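Local coordinates for uncharacterized protein DR_0571 (Deinococcus radiodurans R1, PDB 3C4N) that is of unknown function but binds ADP in the crystal and is probably an FAD-dependent oxidoreductase, at residues Q89-G94 with Q98-R103; P122-L127 with L139-D144; E104-A109 with L382-A387. All coordinates share one frame; numbering follows the deposited sequence.

Interaction 1 (Q89-G94 with Q98-R103); sequences QDIPAG and QAEWTR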
loop_
_atom_site.group_PDB
_atom_site.type_symbol
_atom_site.label_atom_id
_atom_site.label_comp_id
_atom_site.label_asym_id
_atom_site.label_seq_id
_atom_site.Cartn_x
_atom_site.Cartn_y
_atom_site.Cartn_z
ATOM N N GLN A 89 -5.533 9.180 -33.311
ATOM C CA GLN A 89 -6.874 8.978 -33.868
ATOM C C GLN A 89 -7.928 8.931 -32.773
ATOM O O GLN A 89 -9.124 8.871 -33.049
ATOM C CB GLN A 89 -6.923 7.693 -34.709
ATOM C CG GLN A 89 -6.068 7.769 -35.973
ATOM C CD GLN A 89 -6.016 6.465 -36.742
ATOM O OE1 GLN A 89 -5.290 6.345 -37.735
ATOM N NE2 GLN A 89 -6.785 5.477 -36.292
ATOM N N ASP A 90 -7.485 8.956 -31.523
ATOM C CA ASP A 90 -8.430 8.937 -30.428
ATOM C C ASP A 90 -8.520 10.303 -29.777
ATOM O O ASP A 90 -8.983 10.429 -28.647
ATOM C CB ASP A 90 -8.035 7.896 -29.387
ATOM C CG ASP A 90 -8.381 6.485 -29.814
ATOM O OD1 ASP A 90 -9.022 6.314 -30.882
ATOM O OD2 ASP A 90 -8.019 5.546 -29.068
ATOM N N ILE A 91 -8.081 11.326 -30.501
ATOM C CA ILE A 91 -8.124 12.687 -29.993
ATOM C C ILE A 91 -9.335 13.423 -30.563
ATOM O O ILE A 91 -9.399 13.688 -31.760
ATOM C CB ILE A 91 -6.868 13.484 -30.399
ATOM C CG1 ILE A 91 -5.599 12.764 -29.930
ATOM C CG2 ILE A 91 -6.945 14.898 -29.807
ATOM C CD1 ILE A 91 -4.306 13.382 -30.453
ATOM N N PRO A 92 -10.322 13.740 -29.716
ATOM C CA PRO A 92 -11.497 14.460 -30.214
ATOM C C PRO A 92 -11.004 15.865 -30.554
ATOM O O PRO A 92 -9.916 16.251 -30.124
ATOM C CB PRO A 92 -12.438 14.471 -29.010
ATOM C CG PRO A 92 -12.092 13.208 -28.293
ATOM C CD PRO A 92 -10.571 13.206 -28.367
ATOM N N ALA A 93 -11.794 16.627 -31.307
ATOM C CA ALA A 93 -11.411 17.983 -31.692
ATOM C C ALA A 93 -11.332 18.903 -30.483
ATOM O O ALA A 93 -12.287 19.011 -29.717
ATOM C CB ALA A 93 -12.402 18.536 -32.701
ATOM N N GLY A 94 -10.188 19.561 -30.306
ATOM C CA GLY A 94 -10.025 20.476 -29.189
ATOM C C GLY A 94 -9.270 19.873 -28.026
ATOM O O GLY A 94 -8.918 20.574 -27.081
ATOM N N GLN A 98 -4.378 18.054 -24.223
ATOM C CA GLN A 98 -4.480 16.962 -23.264
ATOM C C GLN A 98 -3.807 15.690 -23.785
ATOM O O GLN A 98 -3.104 14.997 -23.045
ATOM C CB GLN A 98 -5.954 16.672 -22.948
ATOM C CG GLN A 98 -6.671 17.796 -22.189
ATOM C CD GLN A 98 -7.119 18.956 -23.070
ATOM O OE1 GLN A 98 -6.696 19.094 -24.221
ATOM N NE2 GLN A 98 -7.977 19.809 -22.518
ATOM N N ALA A 99 -4.015 15.400 -25.066
ATOM C CA ALA A 99 -3.446 14.216 -25.684
ATOM C C ALA A 99 -1.925 14.231 -25.719
ATOM O O ALA A 99 -1.279 13.226 -25.405
ATOM C CB ALA A 99 -3.986 14.054 -27.102
ATOM N N GLU A 100 -1.346 15.360 -26.101
ATOM C CA GLU A 100 0.112 15.447 -26.197
ATOM C C GLU A 100 0.775 15.453 -24.826
ATOM O O GLU A 100 1.827 14.848 -24.642
ATOM C CB GLU A 100 0.534 16.695 -26.990
ATOM C CG GLU A 100 0.158 16.680 -28.491
ATOM C CD GLU A 100 0.526 15.373 -29.219
ATOM O OE1 GLU A 100 1.531 14.721 -28.849
ATOM O OE2 GLU A 100 -0.192 15.015 -30.182
ATOM N N TRP A 101 0.156 16.136 -23.873
ATOM C CA TRP A 101 0.686 16.204 -22.523
ATOM C C TRP A 101 0.705 14.787 -21.949
ATOM O O TRP A 101 1.690 14.356 -21.333
ATOM C CB TRP A 101 -0.193 17.117 -21.663
ATOM C CG TRP A 101 0.371 17.372 -20.302
ATOM C CD1 TRP A 101 1.249 18.355 -19.947
ATOM C CD2 TRP A 101 0.162 16.579 -19.133
ATOM N NE1 TRP A 101 1.606 18.221 -18.626
ATOM C CE2 TRP A 101 0.951 17.137 -18.101
ATOM C CE3 TRP A 101 -0.615 15.447 -18.856
ATOM C CZ2 TRP A 101 0.986 16.597 -16.809
ATOM C CZ3 TRP A 101 -0.579 14.911 -17.576
ATOM C CH2 TRP A 101 0.217 15.488 -16.568
ATOM N N THR A 102 -0.387 14.055 -22.159
ATOM C CA THR A 102 -0.470 12.679 -21.676
ATOM C C THR A 102 0.626 11.846 -22.342
ATOM O O THR A 102 1.283 11.045 -21.678
ATOM C CB THR A 102 -1.853 12.046 -21.990
ATOM O OG1 THR A 102 -2.865 12.744 -21.256
ATOM C CG2 THR A 102 -1.875 10.561 -21.593
ATOM N N ARG A 103 0.840 12.051 -23.644
ATOM C CA ARG A 103 1.858 11.284 -24.352
ATOM C C ARG A 103 3.236 11.532 -23.754
ATOM O O ARG A 103 3.997 10.586 -23.531
ATOM C CB ARG A 103 1.887 11.610 -25.858
ATOM C CG ARG A 103 2.452 10.445 -26.683
ATOM C CD ARG A 103 2.669 10.716 -28.174
ATOM N NE ARG A 103 4.095 10.916 -28.396
ATOM C CZ ARG A 103 4.843 10.299 -29.308
ATOM N NH1 ARG A 103 4.337 9.410 -30.145
ATOM N NH2 ARG A 103 6.135 10.552 -29.354
#
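Ile91 and Ala99 point their side chains at each other, and their meeting carries most of the contact between the loop 89-94 and the helical segment 98-103. The methyl CB of Ala99 lies alongside the long branch of Ile91, 3.4 Å from Ile91 CD1 and 3.5 Å from Ile91 CG1, so both carbons of that branch share it almost evenly. The short branch stands farther off, with Ile91 CG2 4.1 Å from Ala99 CB. With a first torsion of -56°, CG1 sits beside the backbone N, and it is the CG1 branch that faces Ala99. Here a loop leaving strand 85-86 folds back over the first turns of helix 96-107, which begins two residues after Gly94. Only 132 Å² is buried, in keeping with a contact near the surface. Glu100 OE2 comes no nearer than 4.4 Å to Ile91 CD1, and Glu100 OE1 is held by Arg165 in a salt bridge. Inside the helix, Gln98 O accepts from Thr102 N and, at 2.9 Å, from Thr102 OG1. The hydroxyl lies 31° out of the carbonyl plane, on the opposite face from the amide. Thr102 OG1 also takes a hydrogen bond from Ala385 N of helix 379-398.

Interaction 2 (P122-L127 with L139-D144); sequences PLLHLL and LDALAD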
loop_
_atom_site.group_PDB
_atom_site.type_symbol
_atom_site.label_atom_id
_atom_site.label_comp_id
_atom_site.label_asym_id
_atom_site.label_seq_id
_atom_site.Cartn_x
_atom_site.Cartn_y
_atom_site.Cartn_z
ATOM N N PRO A 122 3.088 1.794 -34.676
ATOM C CA PRO A 122 2.128 2.460 -35.558
ATOM C C PRO A 122 0.761 1.784 -35.495
ATOM O O PRO A 122 0.666 0.576 -35.249
ATOM C CB PRO A 122 2.776 2.325 -36.933
ATOM C CG PRO A 122 3.498 1.027 -36.824
ATOM C CD PRO A 122 4.152 1.157 -35.462
ATOM N N LEU A 123 -0.288 2.574 -35.722
ATOM C CA LEU A 123 -1.662 2.082 -35.690
ATOM C C LEU A 123 -2.318 2.280 -37.048
ATOM O O LEU A 123 -2.247 3.365 -37.616
ATOM C CB LEU A 123 -2.448 2.818 -34.600
ATOM C CG LEU A 123 -3.886 2.388 -34.328
ATOM C CD1 LEU A 123 -4.296 2.792 -32.924
ATOM C CD2 LEU A 123 -4.805 3.022 -35.355
ATOM N N LEU A 124 -2.946 1.231 -37.578
ATOM C CA LEU A 124 -3.600 1.332 -38.882
ATOM C C LEU A 124 -5.109 1.178 -38.779
ATOM O O LEU A 124 -5.587 0.213 -38.197
ATOM C CB LEU A 124 -3.072 0.263 -39.846
ATOM C CG LEU A 124 -1.567 0.080 -40.041
ATOM C CD1 LEU A 124 -1.352 -0.904 -41.175
ATOM C CD2 LEU A 124 -0.900 1.381 -40.368
ATOM N N HIS A 125 -5.851 2.134 -39.339
ATOM C CA HIS A 125 -7.321 2.096 -39.353
ATOM C C HIS A 125 -7.759 1.603 -40.744
ATOM O O HIS A 125 -8.099 2.403 -41.620
ATOM C CB HIS A 125 -7.894 3.497 -39.099
ATOM C CG HIS A 125 -9.395 3.552 -39.074
ATOM N ND1 HIS A 125 -10.190 2.549 -39.587
ATOM C CD2 HIS A 125 -10.241 4.509 -38.623
ATOM C CE1 HIS A 125 -11.462 2.887 -39.453
ATOM N NE2 HIS A 125 -11.520 4.072 -38.872
ATOM N N LEU A 126 -7.737 0.285 -40.936
ATOM C CA LEU A 126 -8.116 -0.344 -42.205
ATOM C C LEU A 126 -9.475 0.123 -42.728
ATOM O O LEU A 126 -10.453 0.198 -41.981
ATOM C CB LEU A 126 -8.127 -1.866 -42.050
ATOM C CG LEU A 126 -6.825 -2.458 -41.506
ATOM C CD1 LEU A 126 -7.079 -3.879 -41.008
ATOM C CD2 LEU A 126 -5.754 -2.429 -42.589
ATOM N N LEU A 127 -9.528 0.416 -44.023
ATOM C CA LEU A 127 -10.750 0.893 -44.661
ATOM C C LEU A 127 -11.042 0.159 -45.966
ATOM O O LEU A 127 -10.133 -0.376 -46.596
ATOM C CB LEU A 127 -10.619 2.387 -44.947
ATOM C CG LEU A 127 -10.423 3.259 -43.712
ATOM C CD1 LEU A 127 -9.783 4.578 -44.110
ATOM C CD2 LEU A 127 -11.764 3.463 -43.025
ATOM N N LEU A 139 -1.167 -2.863 -48.398
ATOM C CA LEU A 139 -0.081 -3.669 -48.940
ATOM C C LEU A 139 1.290 -3.105 -48.578
ATOM O O LEU A 139 2.221 -3.849 -48.266
ATOM C CB LEU A 139 -0.220 -3.778 -50.462
ATOM C CG LEU A 139 -0.976 -4.984 -51.022
ATOM C CD1 LEU A 139 -2.273 -5.207 -50.260
ATOM C CD2 LEU A 139 -1.247 -4.754 -52.498
ATOM N N ASP A 140 1.405 -1.783 -48.620
ATOM C CA ASP A 140 2.657 -1.102 -48.310
ATOM C C ASP A 140 2.820 -0.887 -46.813
ATOM O O ASP A 140 3.931 -0.962 -46.287
ATOM C CB ASP A 140 2.701 0.241 -49.042
ATOM C CG ASP A 140 2.749 0.082 -50.552
ATOM O OD1 ASP A 140 2.309 1.009 -51.268
ATOM O OD2 ASP A 140 3.234 -0.969 -51.024
ATOM N N ALA A 141 1.706 -0.619 -46.135
ATOM C CA ALA A 141 1.696 -0.391 -44.687
ATOM C C ALA A 141 2.194 -1.620 -43.928
ATOM O O ALA A 141 2.934 -1.506 -42.951
ATOM C CB ALA A 141 0.286 -0.033 -44.232
ATOM N N LEU A 142 1.771 -2.793 -44.386
ATOM C CA LEU A 142 2.170 -4.052 -43.771
ATOM C C LEU A 142 3.368 -4.655 -44.504
ATOM O O LEU A 142 3.576 -5.868 -44.492
ATOM C CB LEU A 142 0.985 -5.024 -43.775
ATOM C CG LEU A 142 0.049 -5.002 -42.565
ATOM C CD1 LEU A 142 0.124 -3.664 -41.859
ATOM C CD2 LEU A 142 -1.375 -5.307 -43.011
ATOM N N ALA A 143 4.155 -3.793 -45.139
ATOM C CA ALA A 143 5.333 -4.227 -45.869
ATOM C C ALA A 143 6.200 -5.121 -45.006
ATOM O O ALA A 143 6.361 -6.303 -45.296
ATOM C CB ALA A 143 6.139 -3.025 -46.332
ATOM N N ASP A 144 6.757 -4.569 -43.935
ATOM C CA ASP A 144 7.619 -5.375 -43.082
ATOM C C ASP A 144 6.879 -6.023 -41.918
ATOM O O ASP A 144 7.487 -6.404 -40.918
ATOM C CB ASP A 144 8.777 -4.536 -42.546
ATOM C CG ASP A 144 10.033 -5.362 -42.324
ATOM O OD1 ASP A 144 10.844 -5.001 -41.448
ATOM O OD2 ASP A 144 10.210 -6.373 -43.040
#
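No ring or amide enters the meeting of Leu124 with Ala141 and Leu142, which is made by methyl groups alone. The nearest flat group in sequence, the imidazole of His125, follows the alternation of the strand to the other side: its side chain stays more than 10 Å from segment 139-144 and packs on Arg161. At the ring's edge ND1 makes a weak bond to Leu126 O, 3.4 Å away with an N-H...O angle of 137°. The ring of Pro122 likewise turns elsewhere, to Pro269.

The contact itself converges on one atom. Leu124 CD1 lies 3.6 Å from Ala141 CB and 3.2 Å from Leu142 CD1, and the directions to those two methyls are about 79° apart, so the leucine tip enters a corner between consecutive residues. Leu124 and Leu142 pass alongside each other in opposite directions. The second torsion of Leu142, 23°, is far from staggered, and the 3.2 Å approach is short for two methyls; at 2.4 Å resolution that tightness may partly reflect the model. Leu142 is also where the chain leaves helical geometry, so the contact sits at the end of a short helix. The backbones stay well apart, with Leu124 CA and Ala141 CA, the nearest pair, 8.0 Å from each other, so side chains alone bridge the gap.

Strand 118-127 lies between strand 159-163, antiparallel to it, and strand 270-273, parallel to it. Leu124 touches Val162 and Leu271 on these neighbours, while helix 138-141 lies against the sheet from the side to which Leu124 points.

Interaction 3 (E104-A109 with L382-A387); sequences EQLLGA and LGLAAA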
loop_
_atom_site.group_PDB
_atom_site.type_symbol
_atom_site.label_atom_id
_atom_site.label_comp_id
_atom_site.label_asym_id
_atom_site.label_seq_id
_atom_site.Cartn_x
_atom_site.Cartn_y
_atom_site.Cartn_z
ATOM N N GLU A 104 3.545 12.800 -23.491
ATOM C CA GLU A 104 4.825 13.192 -22.916
ATOM C C GLU A 104 5.045 12.540 -21.554
ATOM O O GLU A 104 6.147 12.067 -21.254
ATOM C CB GLU A 104 4.900 14.716 -22.778
ATOM C CG GLU A 104 6.316 15.202 -22.542
ATOM C CD GLU A 104 6.474 16.722 -22.620
ATOM O OE1 GLU A 104 7.598 17.175 -22.941
ATOM O OE2 GLU A 104 5.500 17.459 -22.354
ATOM N N GLN A 105 3.990 12.521 -20.736
ATOM C CA GLN A 105 4.044 11.913 -19.410
ATOM C C GLN A 105 4.427 10.434 -19.542
ATOM O O GLN A 105 5.323 9.943 -18.847
ATOM C CB GLN A 105 2.684 12.028 -18.708
ATOM C CG GLN A 105 2.343 13.395 -18.176
ATOM C CD GLN A 105 3.223 13.810 -17.018
ATOM O OE1 GLN A 105 4.064 14.692 -17.166
ATOM N NE2 GLN A 105 3.042 13.173 -15.856
ATOM N N LEU A 106 3.745 9.740 -20.450
ATOM C CA LEU A 106 3.983 8.325 -20.717
ATOM C C LEU A 106 5.454 8.034 -21.006
ATOM O O LEU A 106 6.081 7.242 -20.305
ATOM C CB LEU A 106 3.119 7.873 -21.900
ATOM C CG LEU A 106 1.783 7.141 -21.674
ATOM C CD1 LEU A 106 1.218 7.390 -20.315
ATOM C CD2 LEU A 106 0.813 7.549 -22.754
ATOM N N LEU A 107 6.008 8.676 -22.032
ATOM C CA LEU A 107 7.411 8.462 -22.389
ATOM C C LEU A 107 8.379 8.908 -21.286
ATOM O O LEU A 107 9.495 8.408 -21.203
ATOM C CB LEU A 107 7.743 9.196 -23.692
ATOM C CG LEU A 107 6.958 8.806 -24.949
ATOM C CD1 LEU A 107 7.368 9.720 -26.086
ATOM C CD2 LEU A 107 7.210 7.357 -25.309
ATOM N N GLY A 108 7.951 9.847 -20.444
ATOM C CA GLY A 108 8.816 10.314 -19.374
ATOM C C GLY A 108 8.502 9.638 -18.050
ATOM O O GLY A 108 9.022 10.028 -17.003
ATOM N N ALA A 109 7.644 8.621 -18.101
ATOM C CA ALA A 109 7.239 7.877 -16.910
ATOM C C ALA A 109 6.756 8.801 -15.776
ATOM O O ALA A 109 7.057 8.563 -14.610
ATOM C CB ALA A 109 8.405 7.006 -16.428
ATOM N N LEU A 382 -5.998 10.218 -23.310
ATOM C CA LEU A 382 -6.285 11.429 -22.547
ATOM C C LEU A 382 -6.410 11.284 -21.020
ATOM O O LEU A 382 -6.680 12.272 -20.338
ATOM C CB LEU A 382 -7.593 12.019 -23.081
ATOM C CG LEU A 382 -7.728 12.172 -24.604
ATOM C CD1 LEU A 382 -9.184 12.400 -24.986
ATOM C CD2 LEU A 382 -6.863 13.308 -25.079
ATOM N N GLY A 383 -6.223 10.078 -20.486
ATOM C CA GLY A 383 -6.376 9.849 -19.050
ATOM C C GLY A 383 -5.558 10.675 -18.065
ATOM O O GLY A 383 -6.123 11.321 -17.189
ATOM N N LEU A 384 -4.234 10.644 -18.181
ATOM C CA LEU A 384 -3.378 11.401 -17.274
ATOM C C LEU A 384 -3.750 12.880 -17.243
ATOM O O LEU A 384 -3.922 13.457 -16.174
ATOM C CB LEU A 384 -1.902 11.250 -17.672
ATOM C CG LEU A 384 -1.280 9.862 -17.463
ATOM C CD1 LEU A 384 0.141 9.778 -18.071
ATOM C CD2 LEU A 384 -1.229 9.595 -15.969
ATOM N N ALA A 385 -3.901 13.479 -18.423
ATOM C CA ALA A 385 -4.234 14.894 -18.544
ATOM C C ALA A 385 -5.416 15.297 -17.686
ATOM O O ALA A 385 -5.370 16.326 -17.000
ATOM C CB ALA A 385 -4.509 15.243 -20.005
ATOM N N ALA A 386 -6.478 14.497 -17.714
ATOM C CA ALA A 386 -7.667 14.823 -16.926
ATOM C C ALA A 386 -7.411 14.694 -15.423
ATOM O O ALA A 386 -8.010 15.423 -14.629
ATOM C CB ALA A 386 -8.847 13.946 -17.357
ATOM N N ALA A 387 -6.518 13.785 -15.029
ATOM C CA ALA A 387 -6.206 13.618 -13.607
ATOM C C ALA A 387 -5.302 14.753 -13.133
ATOM O O ALA A 387 -5.401 15.195 -11.993
ATOM C CB ALA A 387 -5.529 12.266 -13.355
#
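Leu384 reaches from helix 379-398 to the last turns of helix 96-107, which ends in a Schellman motif with Ala109, at positive phi, as its C-prime residue. The close part of this helix-helix contact is gathered on a single methyl. Leu384 CD1 lies 3.4 Å from Leu106 CD1 and 3.5 Å from Gln105 CB, the two directions about 96° apart, so the methyl sits in the angle between neighbouring side chains. A first torsion of -69° brings Leu384 CG beside its backbone N, and a second torsion of 172° extends the chain so that CD1 makes the contact. Leu106 and Leu384 meet at a slant, and Leu384 also packs on Ala50 and Tyr54 of helix 46-58. By contrast, Glu104, Leu107 and Gly108 occupy the exposed side of the helix end, where Leu384 makes no contact. Gln105 spans the two regimes: its CB is in the apolar contact, whereas a bend at the second torsion carries NE2 to a hydrogen bond with Tyr54 OH. Helix 379-398 is kinked here, where the amides of Leu384 and Ala385 make no bond to the preceding turn. Two bonds close helix 96-107: Leu110 N to Gln105 O, and Ala109 N to Leu106 O at 3.0 Å.

In the fold
Helix 96-107 is common to interactions 1 and 3, whose centres are 10 Å apart: its first turns meet the loop 89-94, its last turns helix 379-398. The two contacts are coupled directly, since Ala99 packs on Leu382 and Gln98 on Ala385. Interaction 2 lies 22 Å from interaction 1 and 26 Å from interaction 3 (centres), on the ten-stranded mixed sheet, inside the stretch of 272 residues that interaction 3 closes. The side chain of Gln89, in the first segment of interaction 1 though not in its contact, packs on Leu123 and His125. Helix 379-398 packs on helix 46-58, whose Met47 binds ADP; interaction 2 lies away from the nucleotide site.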